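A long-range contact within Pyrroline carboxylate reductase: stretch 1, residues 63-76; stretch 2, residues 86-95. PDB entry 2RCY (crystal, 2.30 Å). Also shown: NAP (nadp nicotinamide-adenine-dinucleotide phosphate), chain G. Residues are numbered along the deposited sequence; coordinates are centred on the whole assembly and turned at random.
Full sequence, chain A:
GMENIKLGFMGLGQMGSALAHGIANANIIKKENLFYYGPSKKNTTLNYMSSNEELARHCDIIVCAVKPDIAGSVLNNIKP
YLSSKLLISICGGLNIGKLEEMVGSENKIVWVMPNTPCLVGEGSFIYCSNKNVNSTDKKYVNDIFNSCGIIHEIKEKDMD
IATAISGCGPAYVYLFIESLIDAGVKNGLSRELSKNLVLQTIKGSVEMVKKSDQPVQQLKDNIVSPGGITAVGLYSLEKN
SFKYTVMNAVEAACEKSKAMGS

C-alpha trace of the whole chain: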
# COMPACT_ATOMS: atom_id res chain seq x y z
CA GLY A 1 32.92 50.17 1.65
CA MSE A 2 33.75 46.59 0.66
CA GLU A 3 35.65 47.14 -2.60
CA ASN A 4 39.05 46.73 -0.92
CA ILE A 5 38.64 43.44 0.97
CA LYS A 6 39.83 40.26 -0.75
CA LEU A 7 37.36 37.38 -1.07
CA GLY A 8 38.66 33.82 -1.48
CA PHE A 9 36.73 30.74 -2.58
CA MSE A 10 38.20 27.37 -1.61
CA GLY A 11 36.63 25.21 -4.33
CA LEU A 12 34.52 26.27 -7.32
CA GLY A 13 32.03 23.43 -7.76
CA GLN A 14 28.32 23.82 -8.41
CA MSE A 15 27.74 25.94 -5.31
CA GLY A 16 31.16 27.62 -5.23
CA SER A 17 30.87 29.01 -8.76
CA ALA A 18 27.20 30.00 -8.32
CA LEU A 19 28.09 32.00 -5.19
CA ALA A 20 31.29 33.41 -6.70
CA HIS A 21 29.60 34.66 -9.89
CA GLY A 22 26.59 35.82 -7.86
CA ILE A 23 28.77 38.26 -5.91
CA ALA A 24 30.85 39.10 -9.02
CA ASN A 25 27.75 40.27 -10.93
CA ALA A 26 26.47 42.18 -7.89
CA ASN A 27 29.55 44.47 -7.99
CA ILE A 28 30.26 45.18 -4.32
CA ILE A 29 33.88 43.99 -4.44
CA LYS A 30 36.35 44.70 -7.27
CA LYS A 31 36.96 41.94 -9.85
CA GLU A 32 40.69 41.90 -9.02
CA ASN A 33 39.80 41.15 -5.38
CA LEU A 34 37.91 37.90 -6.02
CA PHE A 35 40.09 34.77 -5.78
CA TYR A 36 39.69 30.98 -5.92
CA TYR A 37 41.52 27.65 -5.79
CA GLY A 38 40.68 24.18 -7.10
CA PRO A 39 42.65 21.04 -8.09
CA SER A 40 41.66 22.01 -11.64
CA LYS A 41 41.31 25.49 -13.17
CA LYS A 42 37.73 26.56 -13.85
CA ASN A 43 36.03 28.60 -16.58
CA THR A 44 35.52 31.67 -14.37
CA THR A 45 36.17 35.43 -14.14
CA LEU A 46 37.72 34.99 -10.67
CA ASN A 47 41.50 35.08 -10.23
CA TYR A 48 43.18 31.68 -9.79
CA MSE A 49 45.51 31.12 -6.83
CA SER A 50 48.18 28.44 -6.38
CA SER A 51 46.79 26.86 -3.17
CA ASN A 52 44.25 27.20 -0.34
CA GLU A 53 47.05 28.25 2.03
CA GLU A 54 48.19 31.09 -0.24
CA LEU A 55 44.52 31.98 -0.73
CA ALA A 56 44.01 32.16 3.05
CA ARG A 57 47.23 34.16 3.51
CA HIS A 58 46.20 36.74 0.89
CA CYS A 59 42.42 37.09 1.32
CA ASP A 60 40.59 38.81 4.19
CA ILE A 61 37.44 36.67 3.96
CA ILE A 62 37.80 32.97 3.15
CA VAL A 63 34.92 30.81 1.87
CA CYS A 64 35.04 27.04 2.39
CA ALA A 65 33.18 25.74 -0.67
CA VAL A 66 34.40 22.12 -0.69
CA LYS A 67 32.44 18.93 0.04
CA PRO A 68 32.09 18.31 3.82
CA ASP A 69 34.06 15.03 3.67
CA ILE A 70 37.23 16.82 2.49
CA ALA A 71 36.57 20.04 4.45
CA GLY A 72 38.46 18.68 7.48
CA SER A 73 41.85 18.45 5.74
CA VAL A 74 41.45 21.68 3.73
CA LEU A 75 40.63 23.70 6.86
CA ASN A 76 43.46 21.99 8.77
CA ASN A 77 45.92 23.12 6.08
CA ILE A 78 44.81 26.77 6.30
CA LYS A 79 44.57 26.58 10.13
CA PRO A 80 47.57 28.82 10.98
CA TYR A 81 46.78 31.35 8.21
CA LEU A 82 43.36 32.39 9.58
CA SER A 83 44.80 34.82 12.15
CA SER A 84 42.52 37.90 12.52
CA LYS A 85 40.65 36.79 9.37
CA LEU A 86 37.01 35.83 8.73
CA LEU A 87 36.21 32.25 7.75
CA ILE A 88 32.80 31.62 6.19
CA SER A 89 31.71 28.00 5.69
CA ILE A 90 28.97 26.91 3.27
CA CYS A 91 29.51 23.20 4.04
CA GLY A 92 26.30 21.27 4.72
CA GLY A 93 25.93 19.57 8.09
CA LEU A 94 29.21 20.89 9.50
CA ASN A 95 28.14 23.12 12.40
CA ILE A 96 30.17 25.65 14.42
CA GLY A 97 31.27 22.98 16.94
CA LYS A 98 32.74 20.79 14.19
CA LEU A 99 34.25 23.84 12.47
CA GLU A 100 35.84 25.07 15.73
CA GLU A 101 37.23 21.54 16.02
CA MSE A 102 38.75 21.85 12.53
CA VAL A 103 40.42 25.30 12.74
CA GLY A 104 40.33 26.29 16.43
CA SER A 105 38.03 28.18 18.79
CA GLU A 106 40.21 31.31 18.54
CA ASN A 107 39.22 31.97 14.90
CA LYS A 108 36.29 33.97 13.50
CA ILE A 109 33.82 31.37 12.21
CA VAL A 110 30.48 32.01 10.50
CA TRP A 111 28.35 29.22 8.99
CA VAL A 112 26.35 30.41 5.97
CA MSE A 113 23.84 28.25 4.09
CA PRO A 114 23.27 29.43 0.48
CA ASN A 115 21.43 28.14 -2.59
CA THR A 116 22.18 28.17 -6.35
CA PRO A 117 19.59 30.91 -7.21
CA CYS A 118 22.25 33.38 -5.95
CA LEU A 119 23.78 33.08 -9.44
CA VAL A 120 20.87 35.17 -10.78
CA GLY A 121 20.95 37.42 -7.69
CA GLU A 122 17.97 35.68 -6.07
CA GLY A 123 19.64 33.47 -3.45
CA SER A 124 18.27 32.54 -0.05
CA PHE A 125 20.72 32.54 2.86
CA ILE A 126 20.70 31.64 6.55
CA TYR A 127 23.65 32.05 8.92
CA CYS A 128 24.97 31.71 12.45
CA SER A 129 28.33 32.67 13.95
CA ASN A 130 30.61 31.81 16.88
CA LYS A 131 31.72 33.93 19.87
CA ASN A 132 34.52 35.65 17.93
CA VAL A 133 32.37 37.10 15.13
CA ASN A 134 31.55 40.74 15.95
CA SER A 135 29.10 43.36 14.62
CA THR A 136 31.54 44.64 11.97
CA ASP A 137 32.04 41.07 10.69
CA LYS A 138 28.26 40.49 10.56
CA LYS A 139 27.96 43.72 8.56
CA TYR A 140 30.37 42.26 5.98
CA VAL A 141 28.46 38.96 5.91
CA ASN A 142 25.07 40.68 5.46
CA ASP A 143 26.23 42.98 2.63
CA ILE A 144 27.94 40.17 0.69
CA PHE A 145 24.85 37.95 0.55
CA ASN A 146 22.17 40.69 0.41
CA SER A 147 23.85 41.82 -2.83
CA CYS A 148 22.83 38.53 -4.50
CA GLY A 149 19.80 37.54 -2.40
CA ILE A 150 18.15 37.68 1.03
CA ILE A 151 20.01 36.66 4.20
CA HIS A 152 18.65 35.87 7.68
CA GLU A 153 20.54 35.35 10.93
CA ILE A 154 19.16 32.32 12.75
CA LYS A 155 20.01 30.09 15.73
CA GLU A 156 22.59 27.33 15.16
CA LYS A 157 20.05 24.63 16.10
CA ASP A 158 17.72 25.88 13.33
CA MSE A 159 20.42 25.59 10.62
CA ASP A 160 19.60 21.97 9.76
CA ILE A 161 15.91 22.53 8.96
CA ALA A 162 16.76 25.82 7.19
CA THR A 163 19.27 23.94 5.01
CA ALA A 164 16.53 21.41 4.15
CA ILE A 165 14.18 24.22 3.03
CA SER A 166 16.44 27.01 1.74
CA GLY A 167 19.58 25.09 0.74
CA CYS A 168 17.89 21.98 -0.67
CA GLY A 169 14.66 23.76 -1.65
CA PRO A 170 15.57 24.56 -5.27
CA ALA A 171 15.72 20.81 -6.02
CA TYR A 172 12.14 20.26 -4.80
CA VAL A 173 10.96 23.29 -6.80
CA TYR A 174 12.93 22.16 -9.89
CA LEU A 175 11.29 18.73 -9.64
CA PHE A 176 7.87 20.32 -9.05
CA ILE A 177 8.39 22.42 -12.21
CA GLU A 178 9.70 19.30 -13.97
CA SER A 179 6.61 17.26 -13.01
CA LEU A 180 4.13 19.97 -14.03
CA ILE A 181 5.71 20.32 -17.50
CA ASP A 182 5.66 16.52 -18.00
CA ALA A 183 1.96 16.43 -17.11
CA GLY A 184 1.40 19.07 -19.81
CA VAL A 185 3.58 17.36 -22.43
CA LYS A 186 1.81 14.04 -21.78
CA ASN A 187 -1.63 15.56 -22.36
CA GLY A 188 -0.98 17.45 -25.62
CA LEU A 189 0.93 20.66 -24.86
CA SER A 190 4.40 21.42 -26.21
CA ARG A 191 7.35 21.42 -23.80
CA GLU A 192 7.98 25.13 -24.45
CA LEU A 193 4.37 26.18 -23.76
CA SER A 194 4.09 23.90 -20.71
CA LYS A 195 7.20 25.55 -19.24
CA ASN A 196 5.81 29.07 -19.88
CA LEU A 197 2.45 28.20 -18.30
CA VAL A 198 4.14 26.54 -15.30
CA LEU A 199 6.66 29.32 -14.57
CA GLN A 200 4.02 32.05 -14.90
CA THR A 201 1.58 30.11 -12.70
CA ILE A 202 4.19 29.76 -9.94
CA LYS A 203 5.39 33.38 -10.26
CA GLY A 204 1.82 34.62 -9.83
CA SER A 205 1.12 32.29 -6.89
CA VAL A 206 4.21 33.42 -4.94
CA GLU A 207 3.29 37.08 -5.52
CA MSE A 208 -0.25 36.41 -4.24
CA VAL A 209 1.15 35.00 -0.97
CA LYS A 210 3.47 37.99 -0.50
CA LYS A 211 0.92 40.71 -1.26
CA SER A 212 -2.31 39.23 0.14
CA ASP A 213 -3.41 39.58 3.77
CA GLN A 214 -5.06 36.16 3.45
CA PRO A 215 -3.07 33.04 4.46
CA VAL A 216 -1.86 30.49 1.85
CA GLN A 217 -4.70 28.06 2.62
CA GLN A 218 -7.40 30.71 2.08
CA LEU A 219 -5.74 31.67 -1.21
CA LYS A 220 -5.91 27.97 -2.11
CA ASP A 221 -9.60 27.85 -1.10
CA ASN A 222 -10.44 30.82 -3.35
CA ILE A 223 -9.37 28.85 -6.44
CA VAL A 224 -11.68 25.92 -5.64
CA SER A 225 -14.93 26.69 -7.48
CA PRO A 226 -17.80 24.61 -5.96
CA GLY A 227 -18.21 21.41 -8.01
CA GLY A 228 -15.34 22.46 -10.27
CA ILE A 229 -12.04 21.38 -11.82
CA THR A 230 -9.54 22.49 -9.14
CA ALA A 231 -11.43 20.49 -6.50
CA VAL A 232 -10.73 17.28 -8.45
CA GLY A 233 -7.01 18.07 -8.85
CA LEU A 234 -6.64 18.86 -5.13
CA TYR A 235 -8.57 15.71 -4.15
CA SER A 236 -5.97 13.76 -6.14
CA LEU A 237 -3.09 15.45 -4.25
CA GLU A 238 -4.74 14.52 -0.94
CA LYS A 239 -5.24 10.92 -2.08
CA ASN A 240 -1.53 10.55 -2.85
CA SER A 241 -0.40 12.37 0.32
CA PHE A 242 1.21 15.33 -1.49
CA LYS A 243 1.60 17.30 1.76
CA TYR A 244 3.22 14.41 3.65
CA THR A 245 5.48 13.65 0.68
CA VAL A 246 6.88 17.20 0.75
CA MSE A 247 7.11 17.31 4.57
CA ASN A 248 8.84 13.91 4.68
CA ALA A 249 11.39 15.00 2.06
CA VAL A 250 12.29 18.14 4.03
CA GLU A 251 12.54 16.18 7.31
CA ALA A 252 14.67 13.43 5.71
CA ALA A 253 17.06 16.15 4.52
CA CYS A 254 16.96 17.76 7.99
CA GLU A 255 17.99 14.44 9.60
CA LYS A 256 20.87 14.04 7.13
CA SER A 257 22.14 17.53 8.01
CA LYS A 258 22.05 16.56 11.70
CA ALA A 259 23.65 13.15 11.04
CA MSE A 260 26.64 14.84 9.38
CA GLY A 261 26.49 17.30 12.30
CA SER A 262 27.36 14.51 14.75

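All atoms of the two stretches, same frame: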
# COMPACT_ATOMS: atom_id res chain seq x y z
N VAL A 63 36.13 31.63 2.01
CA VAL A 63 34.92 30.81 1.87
C VAL A 63 35.30 29.35 1.63
O VAL A 63 36.00 29.03 0.67
CB VAL A 63 34.00 31.31 0.73
CG1 VAL A 63 32.71 30.49 0.67
CG2 VAL A 63 33.66 32.78 0.91
N CYS A 64 34.84 28.48 2.52
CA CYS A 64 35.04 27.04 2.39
C CYS A 64 33.91 26.44 1.56
O CYS A 64 32.81 26.20 2.06
CB CYS A 64 35.12 26.38 3.76
SG CYS A 64 35.68 24.66 3.73
N ALA A 65 34.19 26.20 0.28
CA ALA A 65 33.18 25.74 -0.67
C ALA A 65 33.44 24.32 -1.17
O ALA A 65 33.02 23.95 -2.27
CB ALA A 65 33.06 26.72 -1.84
N VAL A 66 34.14 23.52 -0.37
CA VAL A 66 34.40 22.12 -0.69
C VAL A 66 33.33 21.21 -0.10
O VAL A 66 32.55 21.64 0.75
CB VAL A 66 35.81 21.66 -0.20
CG1 VAL A 66 36.91 22.37 -0.96
CG2 VAL A 66 35.97 21.86 1.30
N LYS A 67 33.29 19.96 -0.56
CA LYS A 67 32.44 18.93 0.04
C LYS A 67 32.84 18.70 1.50
O LYS A 67 34.02 18.77 1.84
CB LYS A 67 32.55 17.63 -0.76
CG LYS A 67 31.72 17.62 -2.05
CD LYS A 67 32.17 16.52 -3.01
CE LYS A 67 31.84 15.13 -2.49
NZ LYS A 67 32.38 14.05 -3.36
N PRO A 68 31.85 18.42 2.37
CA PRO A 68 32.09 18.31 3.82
C PRO A 68 33.06 17.20 4.23
O PRO A 68 33.70 17.30 5.28
CB PRO A 68 30.69 18.01 4.38
CG PRO A 68 29.75 18.51 3.35
CD PRO A 68 30.43 18.21 2.05
N ASP A 69 33.17 16.16 3.40
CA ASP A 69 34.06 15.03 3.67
C ASP A 69 35.55 15.37 3.52
O ASP A 69 36.40 14.74 4.16
CB ASP A 69 33.69 13.82 2.80
CG ASP A 69 33.68 14.16 1.32
OD1 ASP A 69 34.77 14.14 0.69
OD2 ASP A 69 32.59 14.42 0.77
N ILE A 70 35.85 16.35 2.68
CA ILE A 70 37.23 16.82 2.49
C ILE A 70 37.49 18.19 3.13
O ILE A 70 38.60 18.72 3.05
CB ILE A 70 37.65 16.86 1.00
CG1 ILE A 70 36.63 17.64 0.16
CG2 ILE A 70 37.86 15.45 0.46
CD1 ILE A 70 37.18 18.19 -1.14
N ALA A 71 36.47 18.74 3.78
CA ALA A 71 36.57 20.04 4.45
C ALA A 71 37.51 20.01 5.66
O ALA A 71 38.12 21.03 5.99
CB ALA A 71 35.20 20.54 4.85
N GLY A 72 37.62 18.85 6.30
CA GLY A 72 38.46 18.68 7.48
C GLY A 72 39.95 18.87 7.23
O GLY A 72 40.64 19.48 8.03
N SER A 73 40.43 18.34 6.11
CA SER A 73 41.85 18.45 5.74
C SER A 73 42.18 19.84 5.19
O SER A 73 43.21 20.41 5.53
CB SER A 73 42.24 17.37 4.73
OG SER A 73 41.54 17.51 3.51
N VAL A 74 41.29 20.36 4.34
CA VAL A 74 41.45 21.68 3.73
C VAL A 74 41.54 22.79 4.79
O VAL A 74 42.41 23.66 4.71
CB VAL A 74 40.32 21.99 2.70
CG1 VAL A 74 40.35 23.44 2.24
CG2 VAL A 74 40.41 21.06 1.50
N LEU A 75 40.65 22.73 5.77
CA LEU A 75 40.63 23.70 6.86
C LEU A 75 41.81 23.53 7.82
O LEU A 75 42.26 24.50 8.43
CB LEU A 75 39.30 23.64 7.62
CG LEU A 75 38.06 24.21 6.93
CD1 LEU A 75 36.80 23.85 7.70
CD2 LEU A 75 38.16 25.72 6.75
N ASN A 76 42.29 22.30 7.95
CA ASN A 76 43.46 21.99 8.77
C ASN A 76 44.75 22.53 8.15
O ASN A 76 45.70 22.88 8.86
CB ASN A 76 43.57 20.48 9.00
CG ASN A 76 44.41 20.14 10.21
OD1 ASN A 76 45.64 20.23 10.18
ND2 ASN A 76 43.75 19.72 11.29
N LEU A 86 38.35 36.40 8.66
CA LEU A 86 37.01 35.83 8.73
C LEU A 86 36.86 34.60 7.84
O LEU A 86 37.08 34.66 6.63
CB LEU A 86 35.96 36.89 8.37
CG LEU A 86 34.48 36.51 8.52
CD1 LEU A 86 34.07 36.41 9.98
CD2 LEU A 86 33.60 37.53 7.80
N LEU A 87 36.49 33.49 8.46
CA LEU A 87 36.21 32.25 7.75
C LEU A 87 34.71 32.03 7.65
O LEU A 87 34.02 31.93 8.67
CB LEU A 87 36.88 31.06 8.44
CG LEU A 87 36.62 29.66 7.89
CD1 LEU A 87 37.38 29.42 6.58
CD2 LEU A 87 36.98 28.60 8.92
N ILE A 88 34.20 31.95 6.42
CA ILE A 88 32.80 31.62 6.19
C ILE A 88 32.70 30.22 5.56
O ILE A 88 33.36 29.93 4.57
CB ILE A 88 32.01 32.73 5.39
CG1 ILE A 88 31.85 32.40 3.91
CG2 ILE A 88 32.63 34.11 5.58
CD1 ILE A 88 30.49 31.85 3.55
N SER A 89 31.88 29.37 6.17
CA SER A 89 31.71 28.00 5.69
C SER A 89 30.31 27.79 5.11
O SER A 89 29.32 28.13 5.76
CB SER A 89 31.97 26.99 6.81
OG SER A 89 31.85 25.66 6.35
N ILE A 90 30.25 27.25 3.90
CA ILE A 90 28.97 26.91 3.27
C ILE A 90 28.72 25.40 3.27
O ILE A 90 27.75 24.92 2.68
CB ILE A 90 28.83 27.50 1.83
CG1 ILE A 90 29.89 26.92 0.88
CG2 ILE A 90 28.88 29.02 1.87
CD1 ILE A 90 29.53 27.02 -0.58
N CYS A 91 29.60 24.66 3.94
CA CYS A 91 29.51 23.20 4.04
C CYS A 91 28.24 22.76 4.76
O CYS A 91 27.93 23.26 5.84
CB CYS A 91 30.74 22.61 4.73
SG CYS A 91 32.27 22.73 3.78
N GLY A 92 27.53 21.82 4.15
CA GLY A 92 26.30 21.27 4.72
C GLY A 92 26.57 20.30 5.85
O GLY A 92 27.44 19.44 5.74
N GLY A 93 25.81 20.45 6.93
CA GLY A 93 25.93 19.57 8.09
C GLY A 93 26.95 20.02 9.11
O GLY A 93 26.70 19.96 10.32
N LEU A 94 28.11 20.49 8.63
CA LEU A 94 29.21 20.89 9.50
C LEU A 94 28.91 22.17 10.28
O LEU A 94 29.06 23.27 9.76
CB LEU A 94 30.52 21.03 8.70
CG LEU A 94 31.10 19.78 8.02
CD1 LEU A 94 32.30 20.17 7.18
CD2 LEU A 94 31.47 18.68 9.02
N ASN A 95 28.48 21.99 11.53
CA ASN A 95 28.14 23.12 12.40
C ASN A 95 29.36 23.78 13.04
O ASN A 95 30.49 23.34 12.84
CB ASN A 95 27.10 22.71 13.46
CG ASN A 95 27.43 21.40 14.15
OD1 ASN A 95 26.66 20.44 14.06
ND2 ASN A 95 28.57 21.34 14.83
PA NAP G . 31.01 19.97 -5.94
O1A NAP G . 30.32 20.47 -7.19
O2A NAP G . 31.59 18.58 -5.92
O5B NAP G . 32.14 21.05 -5.54
C5B NAP G . 33.36 20.68 -4.90
C4B NAP G . 34.49 21.41 -5.62
O4B NAP G . 35.64 21.51 -4.78
C3B NAP G . 34.91 20.67 -6.88
O3B NAP G . 34.71 21.52 -8.02
C2B NAP G . 36.39 20.36 -6.70
O2B NAP G . 37.14 20.64 -7.88
C1B NAP G . 36.82 21.25 -5.55
N9A NAP G . 37.87 20.64 -4.68
C8A NAP G . 38.10 19.34 -4.49
N7A NAP G . 39.14 19.19 -3.63
C5A NAP G . 39.54 20.43 -3.27
C6A NAP G . 40.54 20.90 -2.43
N6A NAP G . 41.34 20.04 -1.76
N1A NAP G . 40.70 22.24 -2.28
C2A NAP G . 39.91 23.10 -2.94
N3A NAP G . 38.94 22.67 -3.76
C4A NAP G . 38.74 21.34 -3.94
O3 NAP G . 29.99 20.10 -4.70
PN NAP G . 29.05 21.40 -4.50
O1N NAP G . 27.64 21.01 -4.88
O2N NAP G . 29.71 22.59 -5.16
O5D NAP G . 29.07 21.61 -2.91
C5D NAP G . 30.19 22.14 -2.22
C4D NAP G . 29.75 22.54 -0.81
O4D NAP G . 28.70 23.50 -0.88
C3D NAP G . 29.23 21.36 -0.00
O3D NAP G . 29.89 21.35 1.26
C2D NAP G . 27.74 21.61 0.17
O2D NAP G . 27.27 21.24 1.47
C1D NAP G . 27.61 23.11 -0.04
N1N NAP G . 26.32 23.50 -0.61
C2N NAP G . 25.98 23.13 -1.86
C3N NAP G . 24.76 23.51 -2.41
C7N NAP G . 24.39 23.09 -3.80
O7N NAP G . 25.20 22.30 -4.51
N7N NAP G . 23.33 23.51 -4.32
C4N NAP G . 23.88 24.29 -1.65
C5N NAP G . 24.25 24.66 -0.37
C6N NAP G . 25.49 24.26 0.13
P2B NAP G . 37.25 19.60 -9.11
O1X NAP G . 38.42 20.11 -9.91
O2X NAP G . 37.47 18.25 -8.46
O3X NAP G . 35.92 19.74 -9.83

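What fills the apolar centre of the contact? Cys91, buried, with its CA-to-CB bond toward stretch 1, sets its SG 3.9 Å from Cys64 SG and 3.8 Å from Ala71 CB. Ala71, in the helix, points its CB toward stretch 2, and that methyl also lies 3.7 Å from Leu94 CD1. Pro68 adds its ring, with CB 3.9 Å from Leu94 CD1.

How does the packing extend from there? Val63 and Ile88 share one face of the sheet, where Val63 CG2 meets Ile88 CG1 at 3.5 Å; Cys64 and Ser89 share the other. Farther along the helix, Leu75 CD2 reaches Leu87 CD1 at 3.8 Å. The CA-to-CB bond of Ile90 points sideways, yet its CD1 comes within 3.8 Å of Ala65 CB.

What fixes the backbones? The strands run parallel. Cys64 bonds both ways: its N donates to Ile88 O at 2.9 Å, while its O accepts a weak hydrogen bond from Ile90 N at 3.3 Å.

Where is the polar edge? Beyond the strands, both loops bind the nicotinamide ribose of NADP: NAP O3D donates to Val66 O at 2.7 Å, and Gly92 N donates to NAP O2D at 2.8 Å. Glycine suits this place, since a CB on Gly92 would clash with NAP O2D.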